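Side-chain contacts in alanine racemase, biosynthetic (PDB 6A2F), which belongs to the alanine racemase family, joining an N-terminal TIM-barrel domain to a beta-rich C-terminal domain, and carries a covalently attached pyridoxal phosphate: residues Ala48-Ala53 with Ala69-Ala74; Leu122-Gly127 with Leu175-Gly180; Arg144-Pro149 with Asp183-Gln188; Ala256-Glu261 with Ile295-Val300; Leu328-Val333 with Glu343-Val348. All blocks are in the same frame, centred on the assembly; numbering follows the deposited sequence.

Contact 1 (Ala48-Ala53 with Ala69-Ala74); sequences ALHDDA and ALHASA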
# COMPACT_ATOMS: atom_id res chain seq x y z
N ALA A 48 13.85 -19.16 5.67
CA ALA A 48 15.26 -18.88 5.43
C ALA A 48 16.03 -18.65 6.74
O ALA A 48 17.19 -19.05 6.85
CB ALA A 48 15.40 -17.69 4.51
N LEU A 49 15.38 -18.02 7.73
CA LEU A 49 15.98 -17.74 9.04
C LEU A 49 15.52 -18.74 10.12
O LEU A 49 15.61 -18.45 11.32
CB LEU A 49 15.67 -16.30 9.48
CG LEU A 49 16.19 -15.12 8.64
CD1 LEU A 49 15.53 -13.82 9.08
CD2 LEU A 49 17.71 -14.99 8.69
N HIS A 50 15.05 -19.90 9.69
CA HIS A 50 14.50 -20.93 10.58
C HIS A 50 15.50 -21.37 11.66
O HIS A 50 15.14 -21.50 12.83
CB HIS A 50 14.03 -22.14 9.77
CG HIS A 50 13.32 -23.17 10.58
ND1 HIS A 50 11.95 -23.34 10.54
CD2 HIS A 50 13.79 -24.10 11.44
CE1 HIS A 50 11.61 -24.32 11.36
NE2 HIS A 50 12.70 -24.80 11.92
N ASP A 51 16.75 -21.58 11.25
CA ASP A 51 17.81 -22.01 12.16
C ASP A 51 18.77 -20.89 12.51
O ASP A 51 19.33 -20.87 13.60
CB ASP A 51 18.57 -23.19 11.55
CG ASP A 51 17.65 -24.31 11.09
OD1 ASP A 51 16.81 -24.76 11.91
OD2 ASP A 51 17.76 -24.74 9.92
N ASP A 52 18.96 -19.94 11.58
CA ASP A 52 19.85 -18.80 11.78
C ASP A 52 19.42 -17.91 12.95
O ASP A 52 20.25 -17.47 13.73
CB ASP A 52 19.93 -17.94 10.52
CG ASP A 52 20.81 -18.54 9.44
OD1 ASP A 52 21.24 -19.71 9.57
OD2 ASP A 52 21.06 -17.84 8.43
N ALA A 53 18.11 -17.66 13.04
CA ALA A 53 17.58 -16.66 13.97
C ALA A 53 17.52 -17.16 15.41
O ALA A 53 17.14 -18.31 15.67
CB ALA A 53 16.21 -16.19 13.52
N ALA A 69 3.58 -21.85 13.40
CA ALA A 69 3.25 -22.93 12.47
C ALA A 69 4.49 -23.42 11.74
O ALA A 69 4.62 -24.61 11.47
CB ALA A 69 2.20 -22.46 11.47
N LEU A 70 5.42 -22.51 11.45
CA LEU A 70 6.63 -22.83 10.70
C LEU A 70 7.79 -23.29 11.59
O LEU A 70 8.61 -24.09 11.15
CB LEU A 70 7.06 -21.65 9.83
CG LEU A 70 6.13 -21.37 8.64
CD1 LEU A 70 6.28 -19.94 8.17
CD2 LEU A 70 6.38 -22.34 7.49
N HIS A 71 7.83 -22.78 12.82
CA HIS A 71 8.88 -23.13 13.78
C HIS A 71 8.26 -23.44 15.14
O HIS A 71 7.71 -22.56 15.80
CB HIS A 71 9.91 -22.00 13.92
CG HIS A 71 11.22 -22.45 14.47
ND1 HIS A 71 11.33 -23.19 15.63
CD2 HIS A 71 12.49 -22.24 14.04
CE1 HIS A 71 12.61 -23.43 15.88
NE2 HIS A 71 13.33 -22.86 14.93
N ALA A 72 8.39 -24.70 15.56
CA ALA A 72 7.71 -25.21 16.74
C ALA A 72 8.29 -24.70 18.07
O ALA A 72 7.55 -24.57 19.05
CB ALA A 72 7.71 -26.73 16.72
N SER A 73 9.59 -24.41 18.09
CA SER A 73 10.27 -24.13 19.36
C SER A 73 10.84 -22.72 19.51
O SER A 73 11.20 -22.32 20.62
CB SER A 73 11.37 -25.16 19.60
OG SER A 73 12.20 -25.27 18.46
N ALA A 74 10.93 -21.96 18.42
CA ALA A 74 11.58 -20.66 18.46
C ALA A 74 10.86 -19.66 19.37
O ALA A 74 9.63 -19.70 19.53
CB ALA A 74 11.72 -20.08 17.06

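Contact 2 (Leu122-Gly127 with Leu175-Gly180); sequences LKLDSG and LESFLG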
# COMPACT_ATOMS: atom_id res chain seq x y z
N LEU A 122 8.25 -6.09 29.97
CA LEU A 122 7.62 -4.85 30.40
C LEU A 122 8.16 -3.73 29.54
O LEU A 122 9.37 -3.57 29.40
CB LEU A 122 7.92 -4.57 31.88
CG LEU A 122 7.23 -5.41 32.95
CD1 LEU A 122 7.81 -5.08 34.32
CD2 LEU A 122 5.73 -5.17 32.95
N LYS A 123 7.25 -2.95 28.96
CA LYS A 123 7.65 -1.88 28.06
C LYS A 123 7.75 -0.54 28.75
O LYS A 123 6.76 -0.02 29.28
CB LYS A 123 6.73 -1.79 26.84
CG LYS A 123 7.22 -0.80 25.79
CD LYS A 123 6.40 -0.85 24.51
CE LYS A 123 6.64 -2.14 23.74
NZ LYS A 123 5.83 -2.15 22.50
N LEU A 124 8.95 0.02 28.72
CA LEU A 124 9.19 1.38 29.18
C LEU A 124 8.94 2.37 28.05
O LEU A 124 9.44 2.19 26.93
CB LEU A 124 10.63 1.51 29.67
CG LEU A 124 11.16 2.92 29.98
CD1 LEU A 124 10.53 3.48 31.24
CD2 LEU A 124 12.68 2.88 30.09
N ASP A 125 8.25 3.45 28.37
CA ASP A 125 8.09 4.52 27.41
C ASP A 125 9.22 5.45 27.83
O ASP A 125 9.16 6.07 28.88
CB ASP A 125 6.74 5.21 27.58
CG ASP A 125 6.63 6.47 26.74
OD1 ASP A 125 7.48 6.71 25.88
OD2 ASP A 125 5.67 7.23 26.96
N SER A 126 10.26 5.54 27.01
CA SER A 126 11.42 6.36 27.32
C SER A 126 11.51 7.70 26.58
O SER A 126 12.50 8.40 26.70
CB SER A 126 12.71 5.57 27.13
OG SER A 126 12.85 5.11 25.81
N GLY A 127 10.46 8.07 25.86
CA GLY A 127 10.47 9.31 25.11
C GLY A 127 9.70 9.27 23.81
O GLY A 127 9.42 10.30 23.23
N LEU A 175 18.12 6.52 26.61
CA LEU A 175 19.12 5.57 27.09
C LEU A 175 19.28 5.69 28.60
O LEU A 175 19.35 4.67 29.31
CB LEU A 175 20.44 5.79 26.34
CG LEU A 175 21.59 4.77 26.26
CD1 LEU A 175 22.86 5.33 26.89
CD2 LEU A 175 21.26 3.38 26.80
N GLU A 176 19.32 6.93 29.10
CA GLU A 176 19.43 7.20 30.53
C GLU A 176 18.19 6.72 31.29
O GLU A 176 18.31 6.19 32.40
CB GLU A 176 19.68 8.69 30.79
CG GLU A 176 21.13 9.10 30.66
CD GLU A 176 21.33 10.61 30.60
OE1 GLU A 176 20.46 11.36 31.12
OE2 GLU A 176 22.35 11.05 30.04
N SER A 177 17.02 6.91 30.69
CA SER A 177 15.76 6.42 31.25
C SER A 177 15.79 4.90 31.40
O SER A 177 15.47 4.37 32.47
CB SER A 177 14.59 6.84 30.37
OG SER A 177 13.38 6.24 30.80
N PHE A 178 16.20 4.21 30.33
CA PHE A 178 16.34 2.76 30.31
C PHE A 178 17.32 2.29 31.38
O PHE A 178 16.98 1.42 32.19
CB PHE A 178 16.80 2.30 28.91
CG PHE A 178 16.71 0.81 28.69
CD1 PHE A 178 17.73 -0.04 29.14
CD2 PHE A 178 15.63 0.26 28.01
CE1 PHE A 178 17.65 -1.41 28.92
CE2 PHE A 178 15.56 -1.11 27.79
CZ PHE A 178 16.57 -1.95 28.24
N LEU A 179 18.52 2.88 31.40
CA LEU A 179 19.58 2.50 32.34
C LEU A 179 19.20 2.74 33.80
O LEU A 179 19.67 2.03 34.69
CB LEU A 179 20.88 3.24 32.01
CG LEU A 179 21.64 2.88 30.73
CD1 LEU A 179 22.64 3.97 30.39
CD2 LEU A 179 22.33 1.52 30.84
N GLY A 180 18.34 3.73 34.04
CA GLY A 180 17.88 4.05 35.38
C GLY A 180 16.98 2.99 36.00
O GLY A 180 16.54 3.13 37.15

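Contact 3 (Arg144-Pro149 with Asp183-Gln188); sequences RLRSHP and DLDFDQ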
# COMPACT_ATOMS: atom_id res chain seq x y z
N ARG A 144 4.90 -6.35 41.22
CA ARG A 144 3.76 -7.25 41.14
C ARG A 144 4.13 -8.56 40.43
O ARG A 144 3.69 -9.63 40.84
CB ARG A 144 2.58 -6.58 40.42
CG ARG A 144 1.21 -7.12 40.81
CD ARG A 144 0.07 -6.18 40.37
NE ARG A 144 0.50 -4.78 40.33
CZ ARG A 144 -0.29 -3.75 40.02
NH1 ARG A 144 -1.57 -3.92 39.74
NH2 ARG A 144 0.23 -2.52 40.02
N LEU A 145 4.97 -8.46 39.40
CA LEU A 145 5.15 -9.56 38.45
C LEU A 145 6.39 -10.44 38.67
O LEU A 145 6.43 -11.55 38.14
CB LEU A 145 5.13 -9.05 37.01
CG LEU A 145 3.79 -8.52 36.49
CD1 LEU A 145 3.98 -7.80 35.16
CD2 LEU A 145 2.77 -9.63 36.35
N ARG A 146 7.37 -9.96 39.43
CA ARG A 146 8.66 -10.66 39.56
C ARG A 146 8.56 -12.11 40.04
O ARG A 146 9.32 -12.97 39.57
CB ARG A 146 9.65 -9.85 40.42
CG ARG A 146 11.01 -10.52 40.65
CD ARG A 146 11.88 -10.61 39.39
NE ARG A 146 11.63 -11.83 38.61
CZ ARG A 146 12.29 -12.17 37.51
NH1 ARG A 146 13.26 -11.39 37.02
NH2 ARG A 146 12.00 -13.30 36.88
N SER A 147 7.65 -12.39 40.97
CA SER A 147 7.43 -13.76 41.44
C SER A 147 6.00 -14.27 41.18
O SER A 147 5.53 -15.20 41.84
CB SER A 147 7.82 -13.91 42.93
OG SER A 147 6.90 -13.24 43.77
N HIS A 148 5.33 -13.65 40.21
CA HIS A 148 4.01 -14.09 39.76
C HIS A 148 4.11 -15.45 39.06
O HIS A 148 4.97 -15.63 38.19
CB HIS A 148 3.37 -13.05 38.82
CG HIS A 148 1.94 -13.35 38.48
ND1 HIS A 148 0.88 -12.72 39.10
CD2 HIS A 148 1.39 -14.22 37.59
CE1 HIS A 148 -0.26 -13.18 38.60
NE2 HIS A 148 0.03 -14.09 37.69
N PRO A 149 3.22 -16.40 39.42
CA PRO A 149 3.25 -17.77 38.90
C PRO A 149 3.08 -17.90 37.38
O PRO A 149 3.49 -18.91 36.81
CB PRO A 149 2.07 -18.44 39.62
CG PRO A 149 1.19 -17.32 40.06
CD PRO A 149 2.13 -16.21 40.40
N ASP A 183 18.76 -1.40 38.04
CA ASP A 183 18.90 -1.88 39.42
C ASP A 183 17.89 -3.00 39.70
O ASP A 183 18.08 -3.79 40.63
CB ASP A 183 18.69 -0.73 40.40
CG ASP A 183 17.36 -0.02 40.20
OD1 ASP A 183 17.24 0.78 39.24
OD2 ASP A 183 16.43 -0.25 41.00
N LEU A 184 16.83 -3.07 38.89
CA LEU A 184 15.80 -4.10 39.01
C LEU A 184 16.23 -5.41 38.35
O LEU A 184 16.95 -5.41 37.35
CB LEU A 184 14.48 -3.63 38.38
CG LEU A 184 13.79 -2.37 38.91
CD1 LEU A 184 12.70 -1.94 37.94
CD2 LEU A 184 13.24 -2.59 40.31
N ASP A 185 15.75 -6.52 38.91
CA ASP A 185 16.06 -7.85 38.41
C ASP A 185 15.31 -8.16 37.11
O ASP A 185 14.10 -8.43 37.12
CB ASP A 185 15.76 -8.91 39.48
CG ASP A 185 16.31 -10.29 39.13
OD1 ASP A 185 16.63 -10.57 37.95
OD2 ASP A 185 16.42 -11.12 40.06
N PHE A 186 16.04 -8.13 36.00
CA PHE A 186 15.51 -8.46 34.69
C PHE A 186 16.29 -9.62 34.08
O PHE A 186 17.52 -9.67 34.17
CB PHE A 186 15.61 -7.25 33.75
CG PHE A 186 14.56 -6.20 33.98
CD1 PHE A 186 13.21 -6.50 33.80
CD2 PHE A 186 14.92 -4.91 34.34
CE1 PHE A 186 12.24 -5.52 33.99
CE2 PHE A 186 13.96 -3.93 34.53
CZ PHE A 186 12.61 -4.24 34.35
N ASP A 187 15.58 -10.56 33.46
CA ASP A 187 16.21 -11.69 32.80
C ASP A 187 16.82 -11.27 31.46
O ASP A 187 17.89 -11.74 31.09
CB ASP A 187 15.21 -12.82 32.60
CG ASP A 187 14.73 -13.40 33.91
OD1 ASP A 187 15.54 -14.07 34.59
OD2 ASP A 187 13.56 -13.20 34.27
N GLN A 188 16.11 -10.40 30.74
CA GLN A 188 16.56 -9.92 29.43
C GLN A 188 16.24 -8.44 29.28
O GLN A 188 15.22 -7.95 29.77
CB GLN A 188 15.89 -10.69 28.28
CG GLN A 188 15.84 -12.21 28.42
CD GLN A 188 17.16 -12.91 28.14
OE1 GLN A 188 17.27 -14.11 28.31
NE2 GLN A 188 18.17 -12.17 27.70

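Contact 4 (Ala256-Glu261 with Ile295-Val300); sequences ATWIAE and ILAGRV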
# COMPACT_ATOMS: atom_id res chain seq x y z
N ALA A 256 -2.36 16.95 -16.33
CA ALA A 256 -1.39 17.56 -17.25
C ALA A 256 -0.18 18.14 -16.51
O ALA A 256 0.33 19.21 -16.85
CB ALA A 256 -2.06 18.61 -18.13
N THR A 257 0.28 17.40 -15.50
CA THR A 257 1.33 17.81 -14.57
C THR A 257 2.70 17.99 -15.22
O THR A 257 3.49 18.83 -14.81
CB THR A 257 1.44 16.81 -13.40
OG1 THR A 257 0.18 16.72 -12.73
CG2 THR A 257 2.52 17.23 -12.39
N TRP A 258 2.96 17.18 -16.25
CA TRP A 258 4.24 17.18 -16.93
C TRP A 258 4.07 17.70 -18.36
O TRP A 258 3.30 17.14 -19.14
CB TRP A 258 4.83 15.75 -16.91
CG TRP A 258 6.25 15.66 -17.37
CD1 TRP A 258 7.37 15.69 -16.58
CD2 TRP A 258 6.72 15.51 -18.72
NE1 TRP A 258 8.50 15.57 -17.36
CE2 TRP A 258 8.13 15.46 -18.67
CE3 TRP A 258 6.08 15.41 -19.97
CZ2 TRP A 258 8.92 15.32 -19.82
CZ3 TRP A 258 6.87 15.27 -21.11
CH2 TRP A 258 8.27 15.23 -21.03
N ILE A 259 4.77 18.78 -18.68
CA ILE A 259 4.72 19.39 -20.02
C ILE A 259 6.08 19.29 -20.70
O ILE A 259 7.09 19.72 -20.14
CB ILE A 259 4.24 20.86 -19.96
CG1 ILE A 259 2.83 20.95 -19.36
CG2 ILE A 259 4.27 21.50 -21.35
CD1 ILE A 259 2.40 22.35 -18.92
N ALA A 260 6.09 18.71 -21.90
CA ALA A 260 7.31 18.53 -22.69
C ALA A 260 7.90 19.86 -23.16
O ALA A 260 7.20 20.69 -23.74
CB ALA A 260 7.05 17.62 -23.87
N GLU A 261 9.20 20.04 -22.91
CA GLU A 261 9.90 21.27 -23.26
C GLU A 261 10.82 21.11 -24.47
O GLU A 261 11.24 22.10 -25.08
CB GLU A 261 10.68 21.80 -22.06
CG GLU A 261 9.80 22.37 -20.96
CD GLU A 261 10.58 22.72 -19.71
OE1 GLU A 261 10.27 23.77 -19.10
OE2 GLU A 261 11.49 21.96 -19.34
N ILE A 295 14.27 9.05 -15.38
CA ILE A 295 13.38 9.68 -14.40
C ILE A 295 11.90 9.63 -14.78
O ILE A 295 11.55 9.48 -15.95
CB ILE A 295 13.81 11.14 -14.08
CG1 ILE A 295 13.85 12.00 -15.36
CG2 ILE A 295 15.15 11.14 -13.35
CD1 ILE A 295 14.17 13.46 -15.12
N LEU A 296 11.04 9.75 -13.77
CA LEU A 296 9.59 9.71 -13.96
C LEU A 296 9.06 10.96 -14.65
O LEU A 296 9.62 12.05 -14.50
CB LEU A 296 8.86 9.54 -12.63
CG LEU A 296 8.93 8.24 -11.82
CD1 LEU A 296 7.78 8.21 -10.82
CD2 LEU A 296 8.88 7.00 -12.69
N ALA A 297 7.97 10.79 -15.40
CA ALA A 297 7.30 11.89 -16.07
C ALA A 297 5.79 11.70 -15.98
O ALA A 297 5.24 10.75 -16.54
CB ALA A 297 7.74 11.99 -17.52
N GLY A 298 5.12 12.61 -15.27
CA GLY A 298 3.67 12.58 -15.13
C GLY A 298 3.22 11.88 -13.86
O GLY A 298 4.00 11.17 -13.24
N ARG A 299 1.96 12.10 -13.49
CA ARG A 299 1.37 11.45 -12.31
C ARG A 299 1.39 9.93 -12.47
O ARG A 299 1.07 9.41 -13.53
CB ARG A 299 -0.08 11.90 -12.09
CG ARG A 299 -0.26 13.32 -11.58
CD ARG A 299 -1.57 13.43 -10.80
NE ARG A 299 -2.07 14.80 -10.65
CZ ARG A 299 -1.54 15.72 -9.85
NH1 ARG A 299 -0.45 15.44 -9.12
NH2 ARG A 299 -2.08 16.93 -9.77
N VAL A 300 1.77 9.25 -11.40
CA VAL A 300 1.61 7.80 -11.31
C VAL A 300 0.11 7.51 -11.22
O VAL A 300 -0.62 8.16 -10.47
CB VAL A 300 2.36 7.23 -10.08
CG1 VAL A 300 2.18 5.73 -9.96
CG2 VAL A 300 3.85 7.57 -10.15
O HOH W 1 0.47 14.14 -15.10
O HOH W 2 10.82 14.50 -15.35

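Contact 5 (Leu328-Val333 with Glu343-Val348); sequences LSVDEV and ELLSKV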
# COMPACT_ATOMS: atom_id res chain seq x y z
N LEU A 328 19.19 0.03 -8.09
CA LEU A 328 18.68 1.31 -7.61
C LEU A 328 18.06 1.12 -6.24
O LEU A 328 17.15 0.31 -6.06
CB LEU A 328 17.65 1.88 -8.60
CG LEU A 328 16.81 3.10 -8.21
CD1 LEU A 328 17.67 4.34 -7.95
CD2 LEU A 328 15.77 3.39 -9.29
N SER A 329 18.57 1.87 -5.26
CA SER A 329 18.21 1.66 -3.86
C SER A 329 16.79 2.12 -3.55
O SER A 329 16.39 3.24 -3.91
CB SER A 329 19.20 2.37 -2.94
OG SER A 329 18.90 2.09 -1.58
N VAL A 330 16.04 1.24 -2.88
CA VAL A 330 14.69 1.56 -2.43
C VAL A 330 14.73 2.84 -1.58
O VAL A 330 13.78 3.63 -1.58
CB VAL A 330 14.04 0.35 -1.68
CG1 VAL A 330 14.83 -0.03 -0.43
CG2 VAL A 330 12.58 0.63 -1.35
N ASP A 331 15.86 3.05 -0.91
CA ASP A 331 16.08 4.23 -0.08
C ASP A 331 16.17 5.51 -0.90
O ASP A 331 15.59 6.52 -0.51
CB ASP A 331 17.33 4.05 0.79
CG ASP A 331 17.20 2.87 1.74
OD1 ASP A 331 16.11 2.71 2.33
OD2 ASP A 331 18.17 2.09 1.87
N GLU A 332 16.85 5.46 -2.05
CA GLU A 332 16.92 6.62 -2.94
C GLU A 332 15.53 6.97 -3.49
O GLU A 332 15.14 8.14 -3.49
CB GLU A 332 17.92 6.41 -4.08
CG GLU A 332 18.33 7.70 -4.78
CD GLU A 332 19.02 7.47 -6.12
OE1 GLU A 332 19.78 6.49 -6.27
OE2 GLU A 332 18.82 8.30 -7.04
N VAL A 333 14.81 5.95 -3.95
CA VAL A 333 13.47 6.14 -4.52
C VAL A 333 12.52 6.72 -3.46
O VAL A 333 11.79 7.67 -3.74
CB VAL A 333 12.89 4.84 -5.12
CG1 VAL A 333 11.50 5.07 -5.71
CG2 VAL A 333 13.81 4.30 -6.20
N GLU A 343 8.17 2.12 3.97
CA GLU A 343 6.84 2.24 3.37
C GLU A 343 6.75 1.56 2.01
O GLU A 343 5.80 0.82 1.75
CB GLU A 343 6.40 3.70 3.27
CG GLU A 343 4.95 3.83 2.81
CD GLU A 343 4.40 5.26 2.81
OE1 GLU A 343 5.17 6.22 2.57
OE2 GLU A 343 3.18 5.40 3.04
N LEU A 344 7.75 1.80 1.16
CA LEU A 344 7.77 1.22 -0.18
C LEU A 344 7.81 -0.30 -0.13
O LEU A 344 7.05 -0.96 -0.84
CB LEU A 344 8.94 1.77 -0.99
CG LEU A 344 8.72 3.06 -1.80
CD1 LEU A 344 8.22 4.21 -0.94
CD2 LEU A 344 10.02 3.46 -2.51
N LEU A 345 8.67 -0.85 0.73
CA LEU A 345 8.83 -2.30 0.87
C LEU A 345 7.59 -2.99 1.44
O LEU A 345 7.11 -3.97 0.88
CB LEU A 345 10.06 -2.63 1.73
CG LEU A 345 11.47 -2.33 1.19
CD1 LEU A 345 12.52 -2.64 2.25
CD2 LEU A 345 11.76 -3.12 -0.08
N SER A 346 7.07 -2.46 2.55
CA SER A 346 5.98 -3.13 3.26
C SER A 346 4.61 -2.95 2.60
O SER A 346 3.65 -3.61 3.00
CB SER A 346 5.94 -2.71 4.73
OG SER A 346 5.49 -1.39 4.86
N LYS A 347 4.52 -2.07 1.60
CA LYS A 347 3.25 -1.82 0.92
C LYS A 347 3.12 -2.41 -0.48
O LYS A 347 2.13 -2.15 -1.18
CB LYS A 347 2.90 -0.33 0.92
CG LYS A 347 2.22 0.10 2.19
CD LYS A 347 1.26 1.25 1.93
CE LYS A 347 1.83 2.57 2.42
NZ LYS A 347 0.74 3.57 2.61
N VAL A 348 4.11 -3.19 -0.89
CA VAL A 348 4.00 -3.97 -2.12
C VAL A 348 2.82 -4.94 -1.95
O VAL A 348 2.84 -5.82 -1.08
CB VAL A 348 5.32 -4.69 -2.46
CG1 VAL A 348 5.17 -5.55 -3.70
CG2 VAL A 348 6.44 -3.68 -2.64

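Contact 1 (Ala48-Ala53 with Ala69-Ala74)
His50 and His71 bring the two backbones nearest each other, with CA atoms 6.8 Å apart. Both segments are chain just leaving a helix: Leu49 is the first residue to depart from helical angles after helix 42-48, and His71 does the same after helix 61-70. The two imidazoles form an offset stack, centroids 4.0 Å apart and planes inclined by 18°. CD2 of His71 lies over the centre of the His50 ring, while NE2 of His50 sits over the rim of the His71 ring. With CG anti to the backbone N (chi1 -174°), His50 reaches across to the other loop, where its CE1 comes edge-on to the backbone O of Leu70 at 3.0 Å. The far face of the His71 imidazole is covered by the CB of Ala74, so this ring is sandwiched. Its rotation is held by Ser73 N, which donates to His71 ND1 over 3.3 Å almost exactly in the ring plane. Leu70 leans back on Arg43 and Thr47 of helix 42-48. The contact joins two consecutive helix-to-strand connections, leading to strands 55-58 and 75-78, and belongs to the beta/alpha-barrel end where strands begin, away from the catalytic rim of such barrels.

Contact 2 (Leu122-Gly127 with Leu175-Gly180)
Leu124, where strand 118-123 gives way to loop, reaches helix 169-179 mainly with CD2, which lies 3.5 Å from Ser177 OG and 3.7 Å from Phe178 CA. CG stands anti to the backbone N (chi1 170°), which carries the isobutyl group away from its own strand and onto the helix. The same side chain packs on Leu138 and Leu156, and Phe178 also rests on Leu156, so helix and strand 151-157 share this apolar patch. Asp125 turns its side chain away from the helix. Its OD1 accepts Gly127 N at 3.3 Å in a nearly straight bond (164°), closing an Asx turn; the N-H arrives from above the carboxylate plane. OD2 forms a salt bridge with Arg244 of the second subunit. Ser126 faces the helix again, but it is CB that touches, 3.8 Å from Ser177 OG. Its own hydroxyl is hydrogen-bonded to Ser158 and to Gln174, the residue just ahead of the helical segment. The loop stands at the C-terminal end of the strand, the rim that carries the active site in these barrels, and the Ser126 side chain is about 12 Å from a bound D-lysine. No hydrogen bond crosses between the segments: the Ser177 hydroxyl meets carbon on both Leu124 and Ser126. The two segments therefore meet by packing alone, while the bond from Ser126 OG to Gln174 of the same helix, together with the one to Ser158, adds a polar tie beside the apolar contact.

Contact 3 (Arg144-Pro149 with Asp183-Gln188)
Arg146 NH2 donates to Asp187 OD2 at 3.0 Å with an N-H...O angle of 155°. The bond uses the syn lone pair of OD2 and lies in the guanidinium plane, although the carboxylate itself stands nearly perpendicular to that plane, at 87°. One oxygen thus serves both terminal nitrogens, since NH1 makes a weaker bond to the same OD2 at 3.3 Å. NH1 also donates to the backbone O of Asp185 at 3.1 Å, approaching from well above the carbonyl plane rather than along a lone pair. The carboxylate of Asp185 completes the network more loosely, its OD1 3.6 Å from Arg146 NH1. Bends at chi2 (68°) and chi3 fold the arginine chain so that the guanidinium presents its edge to the loop. Both main acceptors are shared: Asp187 OD2 also takes the backbone N-H of Leu154, and Asp185 O that of the His142 imidazole NE2. Behind the polar front, Phe186 points the other way, meeting His142 edge-to-face and packing on Leu138 and Leu156. Arg146 itself sits in a type I turn from Leu145 to His148, closed by His148 N to Leu145 O at 3.1 Å, at the C-terminal end of helix 135-145. Arg146, together with His142, ties this part of the chain to the loop entering strand 189-190. With two carboxylates around one guanidinium, the attraction is probably shared unequally, the link in which Asp187 OD2 bridges both terminal nitrogens dominating, and its position at the surface probably tempers the strength through solvent screening.

Contact 4 (Ala256-Glu261 with Ile295-Val300)
Trp258 lays one face of its indole on the methyl of Ala297: CB stands 3.6 Å from the centroid of the five-membered ring and only 8° off its normal, a well-centred CH-pi contact. The ring is brought there by CG lying anti to the backbone N (chi1 -170°), with the indole turned broadside to the other segment. Nearer the backbone, Gly298 passes close under Trp258, its N 3.6 Å from Trp258 CB. A bridging water takes the indole N-H, 3.3 Å from Trp258 NE1, and donates to Leu296 O, linking the ring edge to the chain beside it. Thr257 and Arg299 meet at about a right angle. With OG1 beside its backbone N (chi1 -58°), Thr257 holds that oxygen over the centre of the guanidinium face, 3.5 Å from Arg299 CZ. This is a contact with the flat face, not a hydrogen bond; OG1 bonds weakly to Tyr254 O instead. The Arg299 chain, extended from CG to NE, lays the guanidinium across Thr257 OG1. A second water accepts from Thr257 N and Arg299 N, 3.0 Å from the latter. The Arg299 side chain comes within about 3 Å of an acetate, probably from the crystallisation liquor, and about 7 Å of a bound D-lysine, whose pocket includes Tyr254 and Ser301. In the C-terminal domain, the short, weakly bonded strand 258-259 pairs with 251-252, while Trp258 also packs on Ala264 and Ile266 of strand 264-269 and on Asp308 of strand 305-308, bringing this hairpin against the main sheet.

Contact 5 (Leu328-Val333 with Glu343-Val348)
Val330 pushes its CG2 methyl over the flank of Leu344, 3.8 Å from Leu344 CB, the two side chains running alongside and pointing opposite ways. The fold here is a helix-loop-helix unit of the C-terminal domain, helices 330-336 and 341-346, facing each other through buried aliphatic groups. CG2, the touching branch of Val330, lies anti to the backbone N and is thereby directed at the partner helix. There it also touches Leu345, whose CD2 lies 4.0 Å away, so this one methyl fits against two successive leucines. One helical turn on, Val333 presents CG1 to the end of Leu344, 3.9 Å from its CD2, and those side chains cross at about a right angle. Val330 and Val333 thus make one face of their helix, and the contact is held by apolar packing, with no hydrogen bond between the segments. Trp324 packs on both Val330 and Leu344, and Leu345 continues onto Met234 of strand 234-246. The first helix is started by Ser329 at the N-cap, whose OG accepts Asp331 N at 3.3 Å. Glu343, on the second helix, and Lys347, just past its end, form a salt bridge, OE2 to NZ 3.1 Å, whose hydrogen bond is weak. Both polar ends also engage the second subunit, OE2 with Arg279 N and NZ with Tyr277 O of that chain, so the helix whose leucines face inward meets the dimer partner with its polar groups. Within the helix, Ser346 OG is hydrogen-bonded to the backbone O of Tyr342, a residue of the D-lysine pocket.

Contacts 1, 2 and 3 belong to the N-terminal barrel, contacts 4 and 5 to the C-terminal domain. Only contact 5 is fully buried, and it is purely aliphatic; contact 2 is partly buried and mixes a leucine and a phenylalanine with serines. The other three lie at the surface and differ in chemistry: stacked imidazoles in contact 1, an ion network in contact 3, an indole face and waters in contact 4. Contacts 2 and 3 touch each other, Leu122 CD2 packing on Leu145 CD1 at 3.9 Å, and alternate along the chain around helices 135-145 and 169-179. Contacts 3 and 4 are the farthest apart, their centres about 60 Å from each other. Contacts 2, 4 and 5 reach the second subunit.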